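Local coordinates for carbonic anhydrase (Coccomyxa sp. PA, PDB 3UCJ), which probably catalyses the reversible hydration of carbon dioxide to hydrogencarbonate, using one zinc ion per subunit, at residues V90-Y104 against R177-P190. Residues are numbered along the deposited sequence; the frame is centred on the assembly and turned at random.
With ZN (zinc ion), chain C.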
ATOM      1  N   VAL A  90       9.171  -2.566  18.233  1.00 29.35           N
ATOM      2  CA  VAL A  90       9.850  -1.468  18.918  1.00 29.25           C
ATOM      3  C   VAL A  90       8.954  -1.000  20.095  1.00 31.47           C
ATOM      4  O   VAL A  90       9.449  -0.751  21.227  1.00 31.15           O
ATOM      5  CB  VAL A  90      10.171  -0.291  17.971  1.00 27.98           C
ATOM      6  CG1 VAL A  90      10.612   0.936  18.720  1.00 30.27           C
ATOM      7  CG2 VAL A  90      11.280  -0.675  16.899  1.00 24.40           C
ATOM      8  N   ASP A  91       7.672  -0.838  19.823  1.00 30.18           N
ATOM      9  CA  ASP A  91       6.792  -0.188  20.797  1.00 32.49           C
ATOM     10  C   ASP A  91       6.253  -1.149  21.852  1.00 34.17           C
ATOM     11  O   ASP A  91       6.038  -0.738  23.056  1.00 36.05           O
ATOM     12  CB  ASP A  91       5.637   0.499  20.122  1.00 31.38           C
ATOM     13  CG  ASP A  91       6.051   1.706  19.306  1.00 31.94           C
ATOM     14  OD1 ASP A  91       7.229   2.119  19.293  1.00 37.11           O
ATOM     15  OD2 ASP A  91       5.148   2.339  18.728  1.00 34.17           O
ATOM     16  N   HIS A  92       5.993  -2.405  21.496  1.00 33.20           N
ATOM     17  CA  HIS A  92       5.371  -3.316  22.421  0.50 32.06           C
ATOM     18  C   HIS A  92       6.314  -4.341  22.934  1.00 33.57           C
ATOM     19  O   HIS A  92       6.417  -4.581  24.145  1.00 33.61           O
ATOM     20  CB  HIS A  92       4.196  -4.007  21.764  0.50 31.26           C
ATOM     21  CG  HIS A  92       3.053  -3.104  21.487  0.50 27.25           C
ATOM     22  ND1 HIS A  92       1.982  -2.978  22.343  0.50 34.45           N
ATOM     23  CD2 HIS A  92       2.772  -2.336  20.413  0.50 24.32           C
ATOM     24  CE1 HIS A  92       1.090  -2.154  21.817  0.50 27.19           C
ATOM     25  NE2 HIS A  92       1.556  -1.741  20.653  0.50 28.75           N
ATOM     26  N   LEU A  93       7.079  -4.948  22.057  1.00 32.28           N
ATOM     27  CA  LEU A  93       8.038  -5.907  22.581  1.00 32.86           C
ATOM     28  C   LEU A  93       9.312  -5.277  23.216  1.00 33.32           C
ATOM     29  O   LEU A  93      10.055  -6.013  23.891  1.00 34.10           O
ATOM     30  CB  LEU A  93       8.442  -6.887  21.508  1.00 33.35           C
ATOM     31  CG  LEU A  93       7.285  -7.764  20.991  1.00 32.51           C
ATOM     32  CD1 LEU A  93       7.872  -8.817  20.042  1.00 31.06           C
ATOM     33  CD2 LEU A  93       6.535  -8.535  22.181  1.00 29.92           C
ATOM     34  N   LYS A  94       9.596  -4.020  22.842  1.00 34.87           N
ATOM     35  CA  LYS A  94      10.797  -3.263  23.214  1.00 35.26           C
ATOM     36  C   LYS A  94      12.031  -4.056  22.886  1.00 36.94           C
ATOM     37  O   LYS A  94      12.928  -4.300  23.739  1.00 34.32           O
ATOM     38  CB  LYS A  94      10.736  -2.809  24.714  1.00 37.27           C
ATOM     39  CG  LYS A  94       9.446  -2.117  25.049  1.00 43.33           C
ATOM     40  CD  LYS A  94       9.218  -2.140  26.614  1.00 58.30           C
ATOM     41  CE  LYS A  94       7.802  -1.684  27.041  1.00 64.15           C
ATOM     42  NZ  LYS A  94       7.756  -0.184  27.031  1.00 68.42           N
ATOM     43  N   ILE A  95      12.158  -4.447  21.609  1.00 31.96           N
ATOM     44  CA  ILE A  95      13.334  -5.152  21.205  1.00 32.51           C
ATOM     45  C   ILE A  95      14.457  -4.111  21.355  1.00 31.44           C
ATOM     46  O   ILE A  95      14.184  -2.876  21.387  1.00 33.20           O
ATOM     47  CB  ILE A  95      13.279  -5.534  19.635  1.00 30.70           C
ATOM     48  CG1 ILE A  95      12.890  -4.244  18.905  1.00 30.44           C
ATOM     49  CG2 ILE A  95      12.430  -6.771  19.440  1.00 30.79           C
ATOM     50  CD1 ILE A  95      13.584  -4.189  17.502  1.00 37.33           C
ATOM     51  N   LYS A  96      15.695  -4.595  21.367  1.00 33.20           N
ATOM     52  CA  LYS A  96      16.884  -3.748  21.505  1.00 33.36           C
ATOM     53  C   LYS A  96      17.686  -3.503  20.241  1.00 33.02           C
ATOM     54  O   LYS A  96      18.374  -2.474  20.165  1.00 32.87           O
ATOM     55  CB  LYS A  96      17.839  -4.434  22.530  1.00 34.33           C
ATOM     56  CG  LYS A  96      17.169  -4.512  23.953  1.00 40.36           C
ATOM     57  CD  LYS A  96      18.213  -5.038  24.994  1.00 47.49           C
ATOM     58  CE  LYS A  96      17.543  -5.139  26.341  1.00 55.23           C
ATOM     59  NZ  LYS A  96      18.359  -6.128  27.094  1.00 60.58           N
ATOM     60  N   HIS A  97      17.616  -4.431  19.287  1.00 34.20           N
ATOM     61  CA  HIS A  97      18.499  -4.394  18.115  1.00 33.10           C
ATOM     62  C   HIS A  97      17.666  -4.719  16.821  1.00 30.83           C
ATOM     63  O   HIS A  97      16.946  -5.723  16.793  1.00 30.33           O
ATOM     64  CB  HIS A  97      19.578  -5.466  18.215  1.00 32.84           C
ATOM     65  CG  HIS A  97      20.241  -5.546  19.564  1.00 37.30           C
ATOM     66  ND1 HIS A  97      20.916  -4.466  20.123  1.00 38.13           N
ATOM     67  CD2 HIS A  97      20.301  -6.560  20.482  1.00 42.38           C
ATOM     68  CE1 HIS A  97      21.391  -4.828  21.317  1.00 43.88           C
ATOM     69  NE2 HIS A  97      21.053  -6.093  21.552  1.00 40.35           N
ATOM     70  N   ILE A  98      17.947  -3.986  15.756  1.00 30.49           N
ATOM     71  CA  ILE A  98      17.232  -4.278  14.457  1.00 28.14           C
ATOM     72  C   ILE A  98      18.378  -4.614  13.468  1.00 27.53           C
ATOM     73  O   ILE A  98      19.291  -3.813  13.303  1.00 30.61           O
ATOM     74  CB  ILE A  98      16.524  -3.048  13.997  1.00 29.45           C
ATOM     75  CG1 ILE A  98      15.364  -2.654  14.926  1.00 26.50           C
ATOM     76  CG2 ILE A  98      15.966  -3.370  12.561  1.00 26.31           C
ATOM     77  CD1 ILE A  98      14.858  -1.251  14.724  1.00 26.22           C
ATOM     78  N   LEU A  99      18.333  -5.794  12.891  1.00 28.24           N
ATOM     79  CA  LEU A  99      19.325  -6.252  11.958  1.00 29.02           C
ATOM     80  C   LEU A  99      18.706  -6.040  10.558  1.00 29.65           C
ATOM     81  O   LEU A  99      17.629  -6.578  10.300  1.00 30.39           O
ATOM     82  CB  LEU A  99      19.502  -7.729  12.173  1.00 29.00           C
ATOM     83  CG  LEU A  99      19.918  -8.249  13.589  1.00 31.81           C
ATOM     84  CD1 LEU A  99      19.893  -9.770  13.647  1.00 31.57           C
ATOM     85  CD2 LEU A  99      21.308  -7.609  13.879  1.00 36.70           C
ATOM     86  N   VAL A 100      19.361  -5.247   9.700  1.00 28.68           N
ATOM     87  CA  VAL A 100      18.889  -5.062   8.334  1.00 29.53           C
ATOM     88  C   VAL A 100      19.865  -5.828   7.532  1.00 29.00           C
ATOM     89  O   VAL A 100      21.023  -5.400   7.394  1.00 29.65           O
ATOM     90  CB  VAL A 100      18.929  -3.552   7.986  1.00 29.26           C
ATOM     91  CG1 VAL A 100      18.491  -3.261   6.441  1.00 30.66           C
ATOM     92  CG2 VAL A 100      18.053  -2.776   8.959  1.00 28.27           C
ATOM     93  N   CYS A 101      19.386  -6.892   6.955  1.00 29.55           N
ATOM     94  CA  CYS A 101      20.279  -7.835   6.318  1.00 30.91           C
ATOM     95  C   CYS A 101      20.049  -7.920   4.834  1.00 30.94           C
ATOM     96  O   CYS A 101      18.979  -8.375   4.430  1.00 31.99           O
ATOM     97  CB  CYS A 101      20.066  -9.218   6.950  1.00 30.00           C
ATOM     98  SG  CYS A 101      21.359 -10.395   6.386  1.00 36.25           S
ATOM     99  N   GLY A 102      21.027  -7.529   4.009  1.00 29.72           N
ATOM    100  CA  GLY A 102      20.906  -7.918   2.589  1.00 29.17           C
ATOM    101  C   GLY A 102      21.695  -9.201   2.329  1.00 30.70           C
ATOM    102  O   GLY A 102      22.304  -9.763   3.256  1.00 32.24           O
ATOM    103  N   HIS A 103      21.739  -9.646   1.081  1.00 31.02           N
ATOM    104  CA  HIS A 103      22.565 -10.836   0.786  1.00 31.36           C
ATOM    105  C   HIS A 103      23.150 -10.768  -0.648  1.00 32.13           C
ATOM    106  O   HIS A 103      22.496 -10.308  -1.612  1.00 29.57           O
ATOM    107  CB  HIS A 103      21.765 -12.128   0.953  1.00 32.06           C
ATOM    108  CG  HIS A 103      20.700 -12.310  -0.079  1.00 29.84           C
ATOM    109  ND1 HIS A 103      20.832 -13.120  -1.194  1.00 31.62           N
ATOM    110  CD2 HIS A 103      19.456 -11.766  -0.161  1.00 30.32           C
ATOM    111  CE1 HIS A 103      19.700 -13.094  -1.892  1.00 31.33           C
ATOM    112  NE2 HIS A 103      18.853 -12.285  -1.282  1.00 27.38           N
ATOM    113  N   TYR A 104      24.389 -11.295  -0.839  1.00 32.88           N
ATOM    114  CA  TYR A 104      24.947 -11.374  -2.213  1.00 32.96           C
ATOM    115  C   TYR A 104      24.154 -12.338  -3.025  1.00 32.14           C
ATOM    116  O   TYR A 104      23.467 -13.211  -2.483  1.00 32.16           O
ATOM    117  CB  TYR A 104      26.456 -11.788  -2.131  1.00 32.45           C
ATOM    118  CG  TYR A 104      27.231 -10.682  -1.447  1.00 33.13           C
ATOM    119  CD1 TYR A 104      27.823 -10.885  -0.204  1.00 32.66           C
ATOM    120  CD2 TYR A 104      27.309  -9.393  -2.024  1.00 34.01           C
ATOM    121  CE1 TYR A 104      28.562  -9.904   0.399  1.00 33.82           C
ATOM    122  CE2 TYR A 104      28.031  -8.383  -1.412  1.00 33.78           C
ATOM    123  CZ  TYR A 104      28.634  -8.650  -0.177  1.00 34.81           C
ATOM    124  OH  TYR A 104      29.328  -7.690   0.433  1.00 34.22           O
ATOM    125  N   ARG A 177      12.266   9.284  22.894  1.00 40.41           N
ATOM    126  CA  ARG A 177      11.805   9.004  24.271  1.00 41.73           C
ATOM    127  C   ARG A 177      12.877   8.290  25.081  1.00 42.48           C
ATOM    128  O   ARG A 177      12.625   7.809  26.190  1.00 42.43           O
ATOM    129  CB  ARG A 177      10.421   8.269  24.281  1.00 40.55           C
ATOM    130  CG  ARG A 177      10.457   6.776  23.845  1.00 41.62           C
ATOM    131  CD  ARG A 177       9.027   6.138  23.709  1.00 42.16           C
ATOM    132  NE  ARG A 177       9.108   4.791  23.136  1.00 41.87           N
ATOM    133  CZ  ARG A 177       8.701   4.467  21.865  1.00 39.87           C
ATOM    134  NH1 ARG A 177       8.130   5.358  21.063  1.00 35.79           N
ATOM    135  NH2 ARG A 177       8.853   3.220  21.442  1.00 34.87           N
ATOM    136  N   GLY A 178      14.073   8.188  24.501  1.00 42.57           N
ATOM    137  CA  GLY A 178      15.208   7.568  25.149  1.00 42.39           C
ATOM    138  C   GLY A 178      15.184   6.077  25.261  1.00 43.04           C
ATOM    139  O   GLY A 178      15.849   5.501  26.116  1.00 43.06           O
ATOM    140  N   GLN A 179      14.419   5.393  24.404  1.00 41.00           N
ATOM    141  CA  GLN A 179      14.459   3.969  24.416  1.00 39.23           C
ATOM    142  C   GLN A 179      15.680   3.497  23.683  1.00 39.26           C
ATOM    143  O   GLN A 179      15.989   4.022  22.604  1.00 40.23           O
ATOM    144  CB  GLN A 179      13.181   3.435  23.740  1.00 39.39           C
ATOM    145  CG  GLN A 179      13.084   1.959  23.695  1.00 36.35           C
ATOM    146  CD  GLN A 179      11.760   1.566  23.007  1.00 37.20           C
ATOM    147  OE1 GLN A 179      10.758   2.266  23.106  1.00 39.69           O
ATOM    148  NE2 GLN A 179      11.793   0.472  22.339  1.00 33.10           N
ATOM    149  N   PRO A 180      16.430   2.549  24.295  1.00 39.33           N
ATOM    150  CA  PRO A 180      17.636   2.041  23.705  1.00 38.09           C
ATOM    151  C   PRO A 180      17.263   1.154  22.507  1.00 36.15           C
ATOM    152  O   PRO A 180      16.496   0.173  22.623  1.00 34.62           O
ATOM    153  CB  PRO A 180      18.267   1.150  24.772  1.00 38.47           C
ATOM    154  CG  PRO A 180      17.461   1.353  26.045  1.00 42.19           C
ATOM    155  CD  PRO A 180      16.138   1.935  25.629  1.00 41.25           C
ATOM    156  N   LEU A 181      17.875   1.473  21.388  1.00 33.86           N
ATOM    157  CA  LEU A 181      17.518   0.755  20.127  1.00 31.77           C
ATOM    158  C   LEU A 181      18.715   0.921  19.231  1.00 28.95           C
ATOM    159  O   LEU A 181      19.069   2.013  18.922  1.00 32.36           O
ATOM    160  CB  LEU A 181      16.246   1.429  19.562  1.00 30.80           C
ATOM    161  CG  LEU A 181      15.611   0.650  18.343  1.00 31.56           C
ATOM    162  CD1 LEU A 181      15.354  -0.816  18.611  1.00 32.62           C
ATOM    163  CD2 LEU A 181      14.355   1.460  18.056  1.00 31.68           C
ATOM    164  N   SER A 182      19.308  -0.164  18.786  1.00 31.28           N
ATOM    165  CA  SER A 182      20.366  -0.092  17.814  1.00 32.76           C
ATOM    166  C   SER A 182      19.946  -0.688  16.415  1.00 32.19           C
ATOM    167  O   SER A 182      19.106  -1.566  16.364  1.00 31.40           O
ATOM    168  CB  SER A 182      21.568  -0.868  18.326  1.00 33.80           C
ATOM    169  OG  SER A 182      21.354  -2.256  18.426  1.00 34.74           O
ATOM    170  N   VAL A 183      20.633  -0.253  15.362  1.00 32.57           N
ATOM    171  CA  VAL A 183      20.294  -0.643  13.944  1.00 30.45           C
ATOM    172  C   VAL A 183      21.627  -1.039  13.319  1.00 31.47           C
ATOM    173  O   VAL A 183      22.668  -0.371  13.556  1.00 33.20           O
ATOM    174  CB  VAL A 183      19.654   0.529  13.236  1.00 30.49           C
ATOM    175  CG1 VAL A 183      19.225   0.103  11.757  1.00 29.25           C
ATOM    176  CG2 VAL A 183      18.408   1.051  14.035  1.00 28.91           C
ATOM    177  N   HIS A 184      21.627  -2.201  12.683  1.00 31.77           N
ATOM    178  CA  HIS A 184      22.798  -2.860  12.100  1.00 32.68           C
ATOM    179  C   HIS A 184      22.677  -3.163  10.641  1.00 33.41           C
ATOM    180  O   HIS A 184      21.698  -3.852  10.233  1.00 33.59           O
ATOM    181  CB  HIS A 184      23.022  -4.154  12.849  1.00 31.23           C
ATOM    182  CG  HIS A 184      23.039  -3.957  14.344  1.00 37.70           C
ATOM    183  ND1 HIS A 184      24.207  -3.736  15.054  1.00 36.80           N
ATOM    184  CD2 HIS A 184      22.021  -3.829  15.235  1.00 33.79           C
ATOM    185  CE1 HIS A 184      23.917  -3.561  16.332  1.00 37.73           C
ATOM    186  NE2 HIS A 184      22.600  -3.594  16.472  1.00 38.56           N
ATOM    187  N   GLY A 185      23.627  -2.677   9.842  1.00 31.09           N
ATOM    188  CA  GLY A 185      23.669  -3.074   8.462  1.00 32.76           C
ATOM    189  C   GLY A 185      24.527  -4.285   8.256  1.00 32.47           C
ATOM    190  O   GLY A 185      25.747  -4.211   8.503  1.00 36.04           O
ATOM    191  N   ILE A 186      23.962  -5.414   7.849  1.00 32.98           N
ATOM    192  CA  ILE A 186      24.747  -6.619   7.626  1.00 32.40           C
ATOM    193  C   ILE A 186      24.415  -7.243   6.275  1.00 34.44           C
ATOM    194  O   ILE A 186      23.389  -6.874   5.602  1.00 32.88           O
ATOM    195  CB  ILE A 186      24.509  -7.657   8.744  1.00 33.96           C
ATOM    196  CG1 ILE A 186      22.985  -7.970   8.902  1.00 32.69           C
ATOM    197  CG2 ILE A 186      24.997  -7.145  10.042  1.00 32.66           C
ATOM    198  CD1 ILE A 186      22.707  -9.267   9.777  1.00 32.48           C
ATOM    199  N   VAL A 187      25.272  -8.167   5.835  1.00 32.26           N
ATOM    200  CA  VAL A 187      25.066  -8.800   4.534  1.00 33.67           C
ATOM    201  C   VAL A 187      25.452 -10.300   4.637  1.00 34.04           C
ATOM    202  O   VAL A 187      26.384 -10.645   5.393  1.00 35.56           O
ATOM    203  CB  VAL A 187      25.867  -8.051   3.426  1.00 32.87           C
ATOM    204  CG1 VAL A 187      27.408  -8.157   3.699  1.00 35.52           C
ATOM    205  CG2 VAL A 187      25.495  -8.611   2.101  1.00 34.70           C
ATOM    206  N   TYR A 188      24.710 -11.183   3.996  1.00 32.08           N
ATOM    207  CA  TYR A 188      24.961 -12.597   4.038  1.00 34.11           C
ATOM    208  C   TYR A 188      25.402 -13.140   2.676  1.00 34.43           C
ATOM    209  O   TYR A 188      24.883 -12.719   1.644  1.00 35.12           O
ATOM    210  CB  TYR A 188      23.662 -13.263   4.451  1.00 32.13           C
ATOM    211  CG  TYR A 188      23.613 -14.738   4.477  1.00 33.56           C
ATOM    212  CD1 TYR A 188      24.171 -15.453   5.547  1.00 35.27           C
ATOM    213  CD2 TYR A 188      22.997 -15.448   3.462  1.00 33.25           C
ATOM    214  CE1 TYR A 188      24.095 -16.790   5.628  1.00 36.08           C
ATOM    215  CE2 TYR A 188      22.913 -16.819   3.525  1.00 35.52           C
ATOM    216  CZ  TYR A 188      23.490 -17.481   4.632  1.00 37.12           C
ATOM    217  OH  TYR A 188      23.413 -18.813   4.734  1.00 40.51           O
ATOM    218  N   THR A 189      26.268 -14.150   2.687  1.00 34.70           N
ATOM    219  CA  THR A 189      26.706 -14.819   1.421  1.00 36.18           C
ATOM    220  C   THR A 189      26.104 -16.210   1.313  1.00 37.35           C
ATOM    221  O   THR A 189      26.460 -17.088   2.097  1.00 40.82           O
ATOM    222  CB  THR A 189      28.243 -14.870   1.319  1.00 35.84           C
ATOM    223  OG1 THR A 189      28.723 -13.532   1.440  1.00 37.17           O
ATOM    224  CG2 THR A 189      28.655 -15.458  -0.040  1.00 36.28           C
ATOM    225  N   PRO A 190      25.102 -16.415   0.420  1.00 38.52           N
ATOM    226  CA  PRO A 190      24.442 -17.686   0.432  1.00 39.65           C
ATOM    227  C   PRO A 190      25.461 -18.821   0.242  1.00 42.05           C
ATOM    228  O   PRO A 190      25.277 -19.904   0.817  1.00 42.94           O
ATOM    229  CB  PRO A 190      23.505 -17.617  -0.797  1.00 39.24           C
ATOM    230  CG  PRO A 190      23.156 -16.159  -0.866  1.00 38.09           C
ATOM    231  CD  PRO A 190      24.394 -15.427  -0.436  1.00 37.56           C
TER
HETATM  232 ZN    ZN C 228      17.235 -11.431  -2.288  1.00 30.46          ZN
HETATM  233  O   HOH W   1       7.923   4.467  18.339  1.00 33.66           O
HETATM  234  O   HOH W   2      14.509  -1.179  23.441  1.00 51.40           O
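The hydroxyl OG of S182 is gripped by two histidines: ND1 of H97 meets it at 2.8 Å across the strands, in the plane of the imidazole, and NE2 of H184, two residues along its own strand, at 2.7 Å. Serine suits this place because a short hydroxyl can both donate and accept a hydrogen bond. From here to H103 and Y188 the strands run parallel, the backbone ladder ending with Y104 N on Y188 O. The Y104 ring lies with one face under V187 CG2, 3.9 Å from its centroid, a CH-pi contact.

At the other end Q179, extended with CG anti to its own N (chi1 -179°), suits its place because its amide donates from NE2 to V90 O, 2.9 Å away, while OE1 accepts a hydrogen bond from R177 NH2. That NH2 also forms a salt bridge with D91 OD1, from above the carboxylate plane. An alanine in place of Q179 would probably leave V90 O without this donor and the R177 guanidinium freer to turn.

In this beta-class carbonic anhydrase sheet, strand 97-103 ends at H103, which binds zinc with C47 and C106; it lies between strands 42-47 and 182-189, helices 146-167 and 169-176 packing against the V100 and V183 face.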